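Sulfate adenylyltransferase (Allochromatium vinosum, PDB 4DNX) catalyses the adenylylation of sulfate by ATP, yielding adenosine 5'-phosphosulfate and diphosphate, a step of sulfur metabolism. Local coordinates at residues 99-104 against 155-160; 209-214 against 291-296; 49-54 against 181-186; 76-81 against 316-321; 362-367 against 372-377. One frame throughout, in Å; residues are numbered along the deposited sequence. Where two conformers were deposited one is given.

Contact 1 of 5, residues 99-104 against 155-160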
# COMPACT_ATOMS: atom_id res chain seq x y z
N ILE A 99 2.43 -24.29 -14.48
CA ILE A 99 3.09 -24.66 -13.23
C ILE A 99 2.94 -23.54 -12.22
O ILE A 99 2.61 -22.40 -12.60
CB ILE A 99 4.59 -24.98 -13.45
CG1 ILE A 99 5.36 -23.70 -13.84
CG2 ILE A 99 4.73 -26.10 -14.50
CD1 ILE A 99 6.92 -23.84 -13.81
N ALA A 100 3.17 -23.83 -10.94
CA ALA A 100 3.17 -22.81 -9.87
C ALA A 100 4.62 -22.51 -9.52
O ALA A 100 5.44 -23.42 -9.38
CB ALA A 100 2.41 -23.31 -8.63
N LEU A 101 4.93 -21.23 -9.41
CA LEU A 101 6.27 -20.77 -8.94
C LEU A 101 6.15 -20.41 -7.46
O LEU A 101 5.33 -19.58 -7.09
CB LEU A 101 6.72 -19.55 -9.74
CG LEU A 101 6.75 -19.65 -11.27
CD1 LEU A 101 7.31 -18.38 -11.88
CD2 LEU A 101 7.53 -20.92 -11.75
N ARG A 102 6.96 -21.05 -6.60
CA ARG A 102 6.82 -20.92 -5.15
C ARG A 102 7.96 -20.02 -4.64
O ARG A 102 9.03 -20.02 -5.21
CB ARG A 102 6.85 -22.29 -4.50
CG ARG A 102 5.49 -23.05 -4.73
CD ARG A 102 5.47 -24.41 -4.08
NE ARG A 102 4.11 -24.99 -4.17
CZ ARG A 102 3.08 -24.75 -3.34
NH1 ARG A 102 3.15 -23.86 -2.32
NH2 ARG A 102 1.92 -25.36 -3.57
N ASP A 103 7.67 -19.26 -3.58
CA ASP A 103 8.53 -18.20 -3.07
C ASP A 103 9.63 -18.80 -2.14
O ASP A 103 9.31 -19.40 -1.13
CB ASP A 103 7.65 -17.24 -2.25
CG ASP A 103 8.27 -15.89 -2.04
OD1 ASP A 103 9.54 -15.76 -2.03
OD2 ASP A 103 7.48 -14.91 -1.91
N PRO A 104 10.90 -18.55 -2.47
CA PRO A 104 11.98 -19.02 -1.59
C PRO A 104 12.14 -18.23 -0.30
O PRO A 104 12.85 -18.69 0.62
CB PRO A 104 13.23 -18.85 -2.47
CG PRO A 104 12.95 -17.63 -3.30
CD PRO A 104 11.44 -17.88 -3.66
N THR A 155 19.08 -24.70 -16.04
CA THR A 155 17.85 -24.96 -16.78
C THR A 155 16.97 -23.71 -16.75
O THR A 155 16.50 -23.30 -15.70
CB THR A 155 17.07 -26.16 -16.18
OG1 THR A 155 17.89 -27.34 -16.24
CG2 THR A 155 15.79 -26.44 -16.99
N ALA A 156 16.75 -23.11 -17.92
CA ALA A 156 15.93 -21.89 -18.02
C ALA A 156 14.51 -22.26 -18.42
O ALA A 156 14.31 -22.97 -19.43
CB ALA A 156 16.54 -20.96 -19.05
N ILE A 157 13.52 -21.82 -17.64
CA ILE A 157 12.11 -22.02 -18.02
C ILE A 157 11.56 -20.65 -18.39
O ILE A 157 11.84 -19.63 -17.70
CB ILE A 157 11.31 -22.74 -16.91
CG1 ILE A 157 11.30 -21.93 -15.61
CG2 ILE A 157 11.98 -24.11 -16.63
CD1 ILE A 157 10.28 -22.48 -14.57
N SER A 158 10.80 -20.62 -19.48
CA SER A 158 10.36 -19.32 -20.03
C SER A 158 8.89 -19.35 -20.38
O SER A 158 8.31 -20.44 -20.59
CB SER A 158 11.19 -18.91 -21.27
OG SER A 158 11.20 -19.94 -22.25
N GLY A 159 8.28 -18.16 -20.40
CA GLY A 159 6.84 -18.05 -20.66
C GLY A 159 6.18 -17.00 -19.79
O GLY A 159 6.80 -16.51 -18.80
N PRO A 160 4.93 -16.66 -20.10
CA PRO A 160 4.23 -15.58 -19.41
C PRO A 160 3.78 -16.00 -17.99
O PRO A 160 3.53 -17.20 -17.76
CB PRO A 160 2.99 -15.32 -20.30
CG PRO A 160 2.76 -16.64 -21.00
CD PRO A 160 4.10 -17.29 -21.16

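Contact 2 of 5, residues 209-214 against 291-296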
# COMPACT_ATOMS: atom_id res chain seq x y z
N GLU A 209 19.45 14.99 1.47
CA GLU A 209 18.26 15.85 1.46
C GLU A 209 18.49 17.01 0.48
O GLU A 209 17.63 17.32 -0.38
CB GLU A 209 18.04 16.41 2.88
CG GLU A 209 17.01 17.50 2.97
CD GLU A 209 17.02 18.25 4.30
OE1 GLU A 209 17.43 17.69 5.38
OE2 GLU A 209 16.61 19.43 4.27
N GLU A 210 19.65 17.64 0.62
CA GLU A 210 19.99 18.78 -0.23
C GLU A 210 20.24 18.37 -1.68
O GLU A 210 19.98 19.13 -2.59
CB GLU A 210 21.19 19.54 0.36
CG GLU A 210 20.90 20.16 1.77
CD GLU A 210 19.79 21.20 1.77
OE1 GLU A 210 19.19 21.39 2.85
OE2 GLU A 210 19.53 21.84 0.70
N LEU A 211 20.73 17.14 -1.91
CA LEU A 211 20.90 16.66 -3.26
C LEU A 211 19.55 16.56 -3.97
O LEU A 211 19.44 16.98 -5.12
CB LEU A 211 21.53 15.28 -3.26
CG LEU A 211 21.88 14.72 -4.63
CD1 LEU A 211 22.88 15.66 -5.32
CD2 LEU A 211 22.47 13.35 -4.40
N CYS A 212 18.55 16.04 -3.26
CA CYS A 212 17.17 15.98 -3.81
C CYS A 212 16.67 17.39 -4.13
O CYS A 212 16.12 17.61 -5.22
CB CYS A 212 16.21 15.29 -2.84
SG CYS A 212 16.48 13.52 -2.78
N LYS A 213 16.91 18.34 -3.23
CA LYS A 213 16.46 19.74 -3.44
C LYS A 213 17.17 20.42 -4.59
O LYS A 213 16.51 21.13 -5.38
CB LYS A 213 16.62 20.54 -2.13
CG LYS A 213 15.61 20.07 -1.09
CD LYS A 213 15.82 20.77 0.26
CE LYS A 213 14.72 20.47 1.23
NZ LYS A 213 15.14 21.13 2.54
N MET A 214 18.50 20.20 -4.71
CA MET A 214 19.28 20.69 -5.88
C MET A 214 18.73 20.16 -7.20
O MET A 214 18.58 20.92 -8.17
CB MET A 214 20.76 20.27 -5.77
CG MET A 214 21.53 21.09 -4.80
SD MET A 214 23.24 20.42 -4.77
CE MET A 214 23.34 19.85 -3.08
N HIS A 291 12.69 12.47 -14.04
CA HIS A 291 14.12 12.68 -13.80
C HIS A 291 14.59 11.66 -12.76
O HIS A 291 13.84 11.33 -11.85
CB HIS A 291 14.35 14.10 -13.30
CG HIS A 291 14.06 15.13 -14.34
ND1 HIS A 291 12.78 15.59 -14.61
CD2 HIS A 291 14.88 15.77 -15.22
CE1 HIS A 291 12.82 16.46 -15.60
NE2 HIS A 291 14.08 16.59 -15.99
N PHE A 292 15.82 11.19 -12.87
CA PHE A 292 16.36 10.21 -11.97
C PHE A 292 17.77 10.62 -11.58
O PHE A 292 18.57 10.94 -12.45
CB PHE A 292 16.42 8.82 -12.66
CG PHE A 292 17.08 7.75 -11.82
CD1 PHE A 292 16.76 7.58 -10.49
CD2 PHE A 292 17.98 6.87 -12.42
CE1 PHE A 292 17.37 6.56 -9.70
CE2 PHE A 292 18.59 5.87 -11.67
CZ PHE A 292 18.29 5.70 -10.32
N ILE A 293 18.04 10.67 -10.28
CA ILE A 293 19.36 11.12 -9.79
C ILE A 293 20.34 9.93 -9.82
O ILE A 293 20.09 8.87 -9.20
CB ILE A 293 19.26 11.61 -8.34
CG1 ILE A 293 18.46 12.90 -8.27
CG2 ILE A 293 20.68 11.86 -7.70
CD1 ILE A 293 18.15 13.35 -6.83
N ILE A 294 21.48 10.15 -10.47
CA ILE A 294 22.58 9.16 -10.52
C ILE A 294 23.85 9.91 -10.11
O ILE A 294 24.26 10.84 -10.78
CB ILE A 294 22.76 8.59 -11.96
CG1 ILE A 294 21.47 7.87 -12.38
CG2 ILE A 294 24.06 7.65 -12.10
CD1 ILE A 294 21.57 7.06 -13.66
N GLY A 295 24.43 9.50 -9.00
CA GLY A 295 25.69 10.07 -8.50
C GLY A 295 26.92 9.23 -8.84
O GLY A 295 26.90 8.41 -9.75
N ARG A 296 28.00 9.41 -8.07
CA ARG A 296 29.25 8.68 -8.26
C ARG A 296 29.09 7.23 -7.84
O ARG A 296 28.46 6.94 -6.81
CB ARG A 296 30.31 9.35 -7.38
CG ARG A 296 31.70 8.79 -7.49
CD ARG A 296 32.63 9.55 -6.54
NE ARG A 296 32.90 10.90 -7.02
CZ ARG A 296 33.99 11.26 -7.69
NH1 ARG A 296 34.94 10.37 -7.97
NH2 ARG A 296 34.13 12.51 -8.09

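Contact 3 of 5, residues 49-54 against 181-186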
# COMPACT_ATOMS: atom_id res chain seq x y z
N ALA A 49 4.18 -5.89 -10.35
CA ALA A 49 3.93 -4.52 -9.83
C ALA A 49 4.03 -3.48 -10.94
O ALA A 49 3.85 -2.28 -10.68
CB ALA A 49 4.96 -4.22 -8.73
N GLY A 50 4.28 -3.91 -12.18
CA GLY A 50 4.31 -2.99 -13.34
C GLY A 50 5.65 -2.29 -13.58
O GLY A 50 5.81 -1.53 -14.55
N TYR A 51 6.63 -2.52 -12.71
CA TYR A 51 7.94 -1.90 -12.89
C TYR A 51 8.65 -2.37 -14.19
O TYR A 51 9.41 -1.60 -14.80
CB TYR A 51 8.82 -2.19 -11.70
CG TYR A 51 8.43 -1.39 -10.45
CD1 TYR A 51 8.65 -0.00 -10.41
CD2 TYR A 51 7.88 -2.03 -9.33
CE1 TYR A 51 8.29 0.74 -9.27
CE2 TYR A 51 7.53 -1.35 -8.18
CZ TYR A 51 7.75 0.07 -8.15
OH TYR A 51 7.43 0.76 -7.01
N PHE A 52 8.42 -3.63 -14.60
CA PHE A 52 9.07 -4.16 -15.80
C PHE A 52 8.10 -4.24 -16.98
O PHE A 52 8.28 -5.00 -17.94
CB PHE A 52 9.72 -5.53 -15.51
CG PHE A 52 10.92 -5.48 -14.59
CD1 PHE A 52 11.54 -4.28 -14.18
CD2 PHE A 52 11.41 -6.67 -14.10
CE1 PHE A 52 12.66 -4.30 -13.34
CE2 PHE A 52 12.55 -6.71 -13.23
CZ PHE A 52 13.15 -5.55 -12.84
N SER A 53 7.08 -3.38 -16.94
CA SER A 53 6.17 -3.30 -18.07
C SER A 53 6.83 -2.86 -19.39
O SER A 53 7.81 -2.07 -19.33
CB SER A 53 5.08 -2.24 -17.76
OG SER A 53 4.17 -2.07 -18.87
N PRO A 54 6.65 -3.68 -20.42
CA PRO A 54 5.36 -4.28 -20.76
C PRO A 54 5.67 -5.78 -20.87
O PRO A 54 4.91 -6.53 -21.53
CB PRO A 54 5.03 -3.70 -22.14
CG PRO A 54 6.35 -3.54 -22.78
CD PRO A 54 7.26 -3.09 -21.64
N VAL A 181 2.15 1.04 -10.67
CA VAL A 181 0.79 1.44 -10.99
C VAL A 181 0.30 2.50 -9.96
O VAL A 181 -0.23 3.57 -10.35
CB VAL A 181 -0.16 0.21 -11.03
CG1 VAL A 181 -1.63 0.65 -11.11
CG2 VAL A 181 0.25 -0.76 -12.20
N GLU A 182 0.51 2.21 -8.68
CA GLU A 182 -0.04 3.11 -7.64
C GLU A 182 0.81 4.39 -7.53
O GLU A 182 0.22 5.47 -7.27
CB GLU A 182 -0.09 2.39 -6.30
CG GLU A 182 -0.74 3.22 -5.13
CD GLU A 182 -2.16 3.79 -5.41
OE1 GLU A 182 -2.89 3.33 -6.32
OE2 GLU A 182 -2.58 4.71 -4.64
N ILE A 183 2.12 4.28 -7.73
CA ILE A 183 2.96 5.52 -7.72
C ILE A 183 2.50 6.45 -8.86
O ILE A 183 2.30 7.68 -8.64
CB ILE A 183 4.43 5.16 -7.83
CG1 ILE A 183 4.87 4.52 -6.52
CG2 ILE A 183 5.26 6.37 -8.12
CD1 ILE A 183 6.33 3.96 -6.51
N ARG A 184 2.28 5.88 -10.07
CA ARG A 184 1.76 6.69 -11.21
C ARG A 184 0.40 7.36 -10.87
O ARG A 184 0.21 8.56 -11.17
CB ARG A 184 1.69 5.78 -12.50
CG ARG A 184 1.34 6.40 -13.86
CD ARG A 184 1.69 5.31 -14.94
NE ARG A 184 3.09 5.38 -15.42
CZ ARG A 184 3.49 6.18 -16.41
NH1 ARG A 184 2.61 7.03 -17.00
NH2 ARG A 184 4.76 6.22 -16.79
N HIS A 185 -0.52 6.63 -10.23
CA HIS A 185 -1.83 7.20 -9.85
C HIS A 185 -1.65 8.37 -8.89
O HIS A 185 -2.28 9.42 -9.09
CB HIS A 185 -2.67 6.13 -9.15
CG HIS A 185 -3.24 5.11 -10.08
ND1 HIS A 185 -3.49 3.80 -9.69
CD2 HIS A 185 -3.58 5.17 -11.39
CE1 HIS A 185 -3.98 3.12 -10.71
NE2 HIS A 185 -4.06 3.93 -11.74
N GLU A 186 -0.82 8.16 -7.86
CA GLU A 186 -0.57 9.19 -6.85
C GLU A 186 0.13 10.44 -7.40
O GLU A 186 -0.25 11.55 -7.02
CB GLU A 186 0.21 8.62 -5.67
CG GLU A 186 0.60 9.65 -4.61
CD GLU A 186 0.83 9.05 -3.23
OE1 GLU A 186 0.95 9.86 -2.29
OE2 GLU A 186 0.90 7.78 -3.09

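Contact 4 of 5, residues 76-81 against 316-321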
# COMPACT_ATOMS: atom_id res chain seq x y z
N GLY A 76 12.98 -6.82 -30.75
CA GLY A 76 13.37 -5.43 -30.85
C GLY A 76 12.95 -4.53 -29.71
O GLY A 76 13.42 -3.39 -29.64
N ARG A 77 12.11 -5.02 -28.79
CA ARG A 77 11.74 -4.21 -27.58
C ARG A 77 12.98 -3.90 -26.72
O ARG A 77 13.83 -4.78 -26.53
CB ARG A 77 10.70 -4.94 -26.70
CG ARG A 77 9.27 -4.96 -27.25
CD ARG A 77 8.33 -5.85 -26.40
NE ARG A 77 8.72 -7.26 -26.53
CZ ARG A 77 8.35 -8.25 -25.72
NH1 ARG A 77 7.56 -8.02 -24.68
NH2 ARG A 77 8.78 -9.48 -25.95
N PHE A 78 13.10 -2.68 -26.21
CA PHE A 78 14.16 -2.33 -25.28
C PHE A 78 13.92 -2.96 -23.89
O PHE A 78 12.84 -2.80 -23.28
CB PHE A 78 14.24 -0.81 -25.15
CG PHE A 78 15.23 -0.34 -24.14
CD1 PHE A 78 16.61 -0.55 -24.34
CD2 PHE A 78 14.81 0.34 -22.98
CE1 PHE A 78 17.56 -0.11 -23.36
CE2 PHE A 78 15.75 0.77 -22.03
CZ PHE A 78 17.11 0.54 -22.22
N PHE A 79 14.93 -3.67 -23.38
CA PHE A 79 14.98 -4.10 -21.99
C PHE A 79 16.42 -4.42 -21.54
O PHE A 79 17.11 -5.22 -22.17
CB PHE A 79 14.03 -5.26 -21.70
CG PHE A 79 13.75 -5.42 -20.23
CD1 PHE A 79 12.77 -4.61 -19.59
CD2 PHE A 79 14.54 -6.27 -19.43
CE1 PHE A 79 12.54 -4.69 -18.24
CE2 PHE A 79 14.33 -6.35 -18.05
CZ PHE A 79 13.30 -5.57 -17.43
N PRO A 80 16.89 -3.77 -20.47
CA PRO A 80 18.33 -3.72 -20.22
C PRO A 80 19.02 -4.91 -19.58
O PRO A 80 20.24 -4.97 -19.66
CB PRO A 80 18.51 -2.48 -19.33
CG PRO A 80 17.24 -2.23 -18.72
CD PRO A 80 16.14 -2.84 -19.59
N VAL A 81 18.29 -5.81 -18.92
CA VAL A 81 18.91 -7.02 -18.34
C VAL A 81 18.06 -8.26 -18.60
O VAL A 81 16.85 -8.19 -18.73
CB VAL A 81 19.15 -6.89 -16.79
CG1 VAL A 81 20.02 -5.65 -16.48
CG2 VAL A 81 17.83 -6.88 -16.03
N ASP A 316 26.15 6.83 -24.91
CA ASP A 316 26.56 6.02 -26.05
C ASP A 316 25.81 4.70 -26.13
O ASP A 316 25.20 4.40 -27.16
CB ASP A 316 28.08 5.79 -26.06
CG ASP A 316 28.72 6.03 -24.69
OD1 ASP A 316 28.15 5.56 -23.68
OD2 ASP A 316 29.78 6.69 -24.64
N ALA A 317 25.83 3.93 -25.04
CA ALA A 317 25.37 2.56 -25.10
C ALA A 317 23.85 2.42 -25.17
O ALA A 317 23.35 1.53 -25.86
CB ALA A 317 25.94 1.70 -23.95
N VAL A 318 23.11 3.26 -24.45
CA VAL A 318 21.66 3.13 -24.44
C VAL A 318 21.15 3.68 -25.78
O VAL A 318 21.46 4.82 -26.12
CB VAL A 318 21.02 3.91 -23.25
CG1 VAL A 318 19.49 3.91 -23.35
CG2 VAL A 318 21.46 3.28 -21.92
N PRO A 319 20.38 2.88 -26.53
CA PRO A 319 19.91 3.30 -27.85
C PRO A 319 19.17 4.63 -27.78
O PRO A 319 18.51 4.94 -26.77
CB PRO A 319 18.96 2.18 -28.27
CG PRO A 319 19.28 1.03 -27.40
CD PRO A 319 19.76 1.61 -26.11
N THR A 320 19.26 5.42 -28.84
CA THR A 320 18.64 6.75 -28.86
C THR A 320 17.13 6.66 -28.69
O THR A 320 16.47 5.78 -29.27
CB THR A 320 18.93 7.51 -30.18
OG1 THR A 320 20.15 7.04 -30.74
CG2 THR A 320 19.00 9.02 -29.93
N ASP A 321 16.60 7.57 -27.88
CA ASP A 321 15.16 7.72 -27.68
C ASP A 321 14.36 6.46 -27.22
O ASP A 321 13.14 6.42 -27.38
CB ASP A 321 14.52 8.41 -28.90
CG ASP A 321 15.13 9.81 -29.17
OD1 ASP A 321 15.02 10.31 -30.31
OD2 ASP A 321 15.71 10.40 -28.24

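Contact 5 of 5, residues 362-367 against 372-377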
# COMPACT_ATOMS: atom_id res chain seq x y z
N THR A 362 29.70 7.79 7.05
CA THR A 362 30.24 6.89 8.04
C THR A 362 30.45 7.63 9.36
O THR A 362 30.08 7.11 10.42
CB THR A 362 31.57 6.23 7.57
OG1 THR A 362 31.24 5.33 6.51
CG2 THR A 362 32.27 5.48 8.70
N ARG A 363 31.07 8.80 9.29
CA ARG A 363 31.28 9.61 10.48
C ARG A 363 29.95 10.01 11.17
O ARG A 363 29.88 10.00 12.40
CB ARG A 363 32.13 10.84 10.17
CG ARG A 363 33.60 10.52 9.94
CD ARG A 363 34.30 10.08 11.22
NE ARG A 363 34.37 11.18 12.17
CZ ARG A 363 33.91 11.15 13.43
NH1 ARG A 363 33.31 10.06 13.94
NH2 ARG A 363 34.01 12.23 14.18
N VAL A 364 28.94 10.39 10.39
CA VAL A 364 27.61 10.70 10.95
C VAL A 364 27.04 9.51 11.75
O VAL A 364 26.60 9.67 12.89
CB VAL A 364 26.63 11.15 9.82
CG1 VAL A 364 25.18 11.20 10.31
CG2 VAL A 364 27.05 12.52 9.27
N ARG A 365 27.15 8.32 11.17
CA ARG A 365 26.64 7.11 11.81
C ARG A 365 27.40 6.83 13.12
O ARG A 365 26.80 6.48 14.15
CB ARG A 365 26.79 5.93 10.84
CG ARG A 365 26.04 4.68 11.23
CD ARG A 365 26.97 3.64 11.80
NE ARG A 365 28.09 3.29 10.90
CZ ARG A 365 29.30 2.90 11.33
NH1 ARG A 365 29.57 2.79 12.62
NH2 ARG A 365 30.26 2.62 10.46
N GLU A 366 28.72 6.96 13.09
CA GLU A 366 29.53 6.78 14.30
C GLU A 366 29.08 7.74 15.42
O GLU A 366 28.91 7.32 16.57
CB GLU A 366 31.03 7.00 14.02
CG GLU A 366 31.64 5.87 13.11
CD GLU A 366 33.07 6.16 12.67
OE1 GLU A 366 33.66 5.31 11.95
OE2 GLU A 366 33.63 7.21 13.06
N MET A 367 28.91 9.01 15.07
CA MET A 367 28.50 10.03 16.06
C MET A 367 27.14 9.68 16.71
O MET A 367 27.02 9.73 17.97
CB MET A 367 28.46 11.42 15.42
CG MET A 367 29.85 12.01 15.21
SD MET A 367 29.69 13.64 14.40
CE MET A 367 31.32 14.32 14.49
N GLU A 372 26.00 11.46 20.10
CA GLU A 372 26.38 12.84 19.84
C GLU A 372 25.69 13.28 18.57
O GLU A 372 25.81 12.62 17.52
CB GLU A 372 27.89 12.99 19.68
CG GLU A 372 28.27 14.26 18.91
CD GLU A 372 29.75 14.57 18.94
OE1 GLU A 372 30.57 13.64 18.90
OE2 GLU A 372 30.11 15.77 19.01
N ALA A 373 24.93 14.36 18.63
CA ALA A 373 24.30 14.83 17.42
C ALA A 373 25.37 15.43 16.52
O ALA A 373 26.21 16.21 16.99
CB ALA A 373 23.20 15.88 17.72
N PRO A 374 25.35 15.11 15.23
CA PRO A 374 26.29 15.76 14.31
C PRO A 374 25.96 17.25 14.23
O PRO A 374 24.87 17.67 14.67
CB PRO A 374 26.05 15.05 12.97
CG PRO A 374 25.45 13.71 13.36
CD PRO A 374 24.59 14.03 14.57
N PRO A 375 26.88 18.04 13.67
CA PRO A 375 26.61 19.45 13.50
C PRO A 375 25.38 19.65 12.62
O PRO A 375 25.06 18.77 11.80
CB PRO A 375 27.89 19.97 12.82
CG PRO A 375 28.94 18.99 13.17
CD PRO A 375 28.25 17.68 13.26
N PRO A 376 24.64 20.74 12.83
CA PRO A 376 23.40 20.94 12.04
C PRO A 376 23.65 21.14 10.54
O PRO A 376 22.71 21.05 9.75
CB PRO A 376 22.74 22.17 12.68
CG PRO A 376 23.87 22.88 13.38
CD PRO A 376 24.83 21.81 13.83
N GLU A 377 24.91 21.37 10.16
CA GLU A 377 25.31 21.40 8.74
C GLU A 377 25.18 20.03 8.06
O GLU A 377 25.11 19.95 6.82
CB GLU A 377 26.75 21.88 8.59
CG GLU A 377 26.99 23.30 9.09
CD GLU A 377 26.72 23.45 10.59
OE1 GLU A 377 25.79 24.22 10.96
OE2 GLU A 377 27.40 22.77 11.39

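Contact 1 of 5, residues 99-104 against 155-160
The backbones of Ile99 and Ile157 stay a full side-chain layer apart, CA to CA 10.5 Å, so strands 98-102 and 155-163 meet here through their side chains and not by direct strand pairing. The two isoleucines meet end on, Ile99 CD1 lying 3.7 Å from Ile157 CD1. Both use the same first torsion: CG1 sits between the backbone N and the carbonyl carbon (chi1 68° in Ile99, 61° in Ile157), and a nearly straight second torsion then sends each CD1 outward to the other. Leu101, two residues on along the same strand, adds the second touch, with its CD2 branch 4.2 Å from Ile157 CD1. One methyl of Ile157 therefore faces two side chains of the other strand, and all three residues are buried. The contact joins two strands of the mixed sheet in the PUA-like region that do not pair with each other. Strand 111-116 pairs antiparallel with both strands and offers Met115 to Ile99 and Leu101. Val34 of strand 33-35 packs on Leu101, and Leu87 of strand 86-87 touches Ile157.

Contact 2 of 5, residues 209-214 against 291-296
Ile293 points its side chain at the helix and meets it with two branches. CG2 lies 4.0 Å from Leu211 CD2, and CD1 comes 4.1 Å from Cys212 CA on the helix backbone; the sulfur, Cys212 SG, is a looser neighbour at 4.4 Å from Ile293 CD1. This is helix-on-sheet packing in the Rossmann-like (HUP) domain: strand 291-294 belongs to a five-stranded parallel sheet of order 3-2-1-4-5, and helix 206-219 follows strand 195-200, the central strand, on the way to strand 223-230. The side chains of Leu211 and Ile293 run antiparallel, side by side. With CG anti to the backbone N (chi1 -174°), Leu211 extends CD2 alongside CG2 of Ile293, itself anti to its own N.

One shell out, Phe198 of strand 195-200 touches both Cys212 and Ile293, and Val196 touches Ile293. Ala330 lies against Leu211. The HxxH signature of nucleotidylyltransferases (His205 to residue 208) spans the start of the helix, and Gly295-Arg296 opens the GRDH sequence known from ATP sulfurylases; both segments therefore adjoin sequence motifs that in this family belong to the nucleotide site, probably here too.

On the helix side turned from the strand, a salt bridge joins successive turns. Glu209 OE2 also receives Arg380, and Lys213 has further partners in the carbonyl of Tyr254 and, by cation-pi contact, Phe255. Lys213 NZ donates to the anti lone pair of Glu209 OE2 over 2.8 Å.

Contact 3 of 5, residues 49-54 against 181-186
Tyr51 and Ile183 both place their gamma carbons anti to the carbonyl carbon (chi1 -74° for the CG of Tyr51, -71° for the CG1 of Ile183), and the extended second torsion of Ile183 then carries CD1 to the phenol. Ile183 runs perpendicular to the tyrosine. Its CD1 arrives at the ring edge, near the ring plane, and Ile183 CD1 lies 3.4 Å from Tyr51 OH. The methyl offers the hydroxyl only van der Waals contact; its polar partners are the carbonyl of Arg178 and His227 NE2, which probably hold the ring's orientation in a buried setting.

The loop takes its shape from the end of helix 38-48. Gly50, with a phi of 85°, closes that helix in a Schellman motif and starts a type I beta turn, closed by Ser53 N to Gly50 O at 3.3 Å. Through this loop the PUA-like region meets helix 180-190 of the sulfurylase region. Ala49 O is 3.7 Å from Val181 N, too far for a bond, but the Ala49 backbone is hydrogen-bonded to the backbone of Ala180, the residue before Val181. Val181 CG2 stands 4.2 Å from Ala49 O. Met261 and Thr263 of strand 260-266 cover Ile183, while on another side of the helix Glu182 makes a salt bridge with Arg178 of the second subunit.

Contact 4 of 5, residues 76-81 against 316-321
Apolar contact comes first. Phe78 points at the other loop, its CG anti to the backbone N (chi1 176°), and the far part of its ring meets two consecutive residues there. Phe78 CE1 lies 3.9 Å from Pro319 CD, the proline carbon approaching the phenyl obliquely. The neighbouring ring atom, Phe78 CZ, is 4.3 Å from Val318 CG1. Val278 of helix 274-287 packs on both Phe78 and Val318, linking the two loops, and Met71 and Val322 add to the cover of the phenyl ring.

Aromatic and proline packing follows the first loop onward. Pro80 CD stands 4.3 Å above the Phe78 ring, offset toward its rim, and the same carbon lies over a face of Phe79. The ring of Phe79 is in turn met edge-to-face by Tyr282 and Phe52.

The polar bonds lie outside the pair: Arg77 forms a salt bridge with Asp75, and Pro80 O accepts from Arg275. Between the two loops, one from the PUA-like region and one from the sulfurylase region, the touching atoms are all carbon. Such a join rests on shape and burial rather than on directional bonds.

Contact 5 of 5, residues 362-367 against 372-377
Met367 is the main bump of this contact, pushing its extended side chain into the hollow that Glu372, Pro374 and Pro375 make as the chain turns back along its own helix. Its sulfur makes the contact with the prolines: Met367 SD lies 4.0 Å from Pro374 CA, and 4.4 Å from Pro375 CD on the adjoining ring. Met367 and Pro374 lie side by side, pointing opposite ways, while Glu372 flanks the thioether nearer its root, with Glu372 OE1 4.1 Å from Met367 CG. The carboxylate end is carried there by a stretched chain whose CG is anti to the backbone N (chi1 158°).

A second bump comes from the loop. The ring of Pro374 presents its CG to Val364, one turn earlier on the helix, at 4.0 Å from Val364 CG1, and the valine stands across the proline, roughly perpendicular. At the C-terminal end of the segment 362-367 a backbone bond closes the turn: Glu372 N donates to Met367 O over 2.9 Å, nearly straight at the hydrogen (165°), although the donor lies 38° out of the carbonyl plane. The proline-rich loop 372-377 thus folds back against helix 361-369 on its way to helix 381-393. Leu359 packs on both Val364 and Pro375, His205 reaches Val364, and Arg206 of helix 206-219 bonds to Pro376 O; beyond, Met388 and Tyr391 of helix 381-393 lie against Ala373 and Arg365.

From the N terminus, residues 49-54 open contact 3 and 76-81 open contact 4 before contact 1 closes a loop of its own between 99-104 and 155-160, nested inside both. Contact 3 closes at 181-186, while contact 4 is still open, so the two cross; both tie the PUA-like region to the sulfurylase region, and they touch through Phe52 and Phe79. Contact 2 then opens and closes within the loop of contact 4, inside the parallel-sheet domain. Contact 5, a short local turn, follows in series after all the others. Contacts 1 and 5 lie far apart, their centres about 46 Å from each other, on opposite sides of the chain's centre.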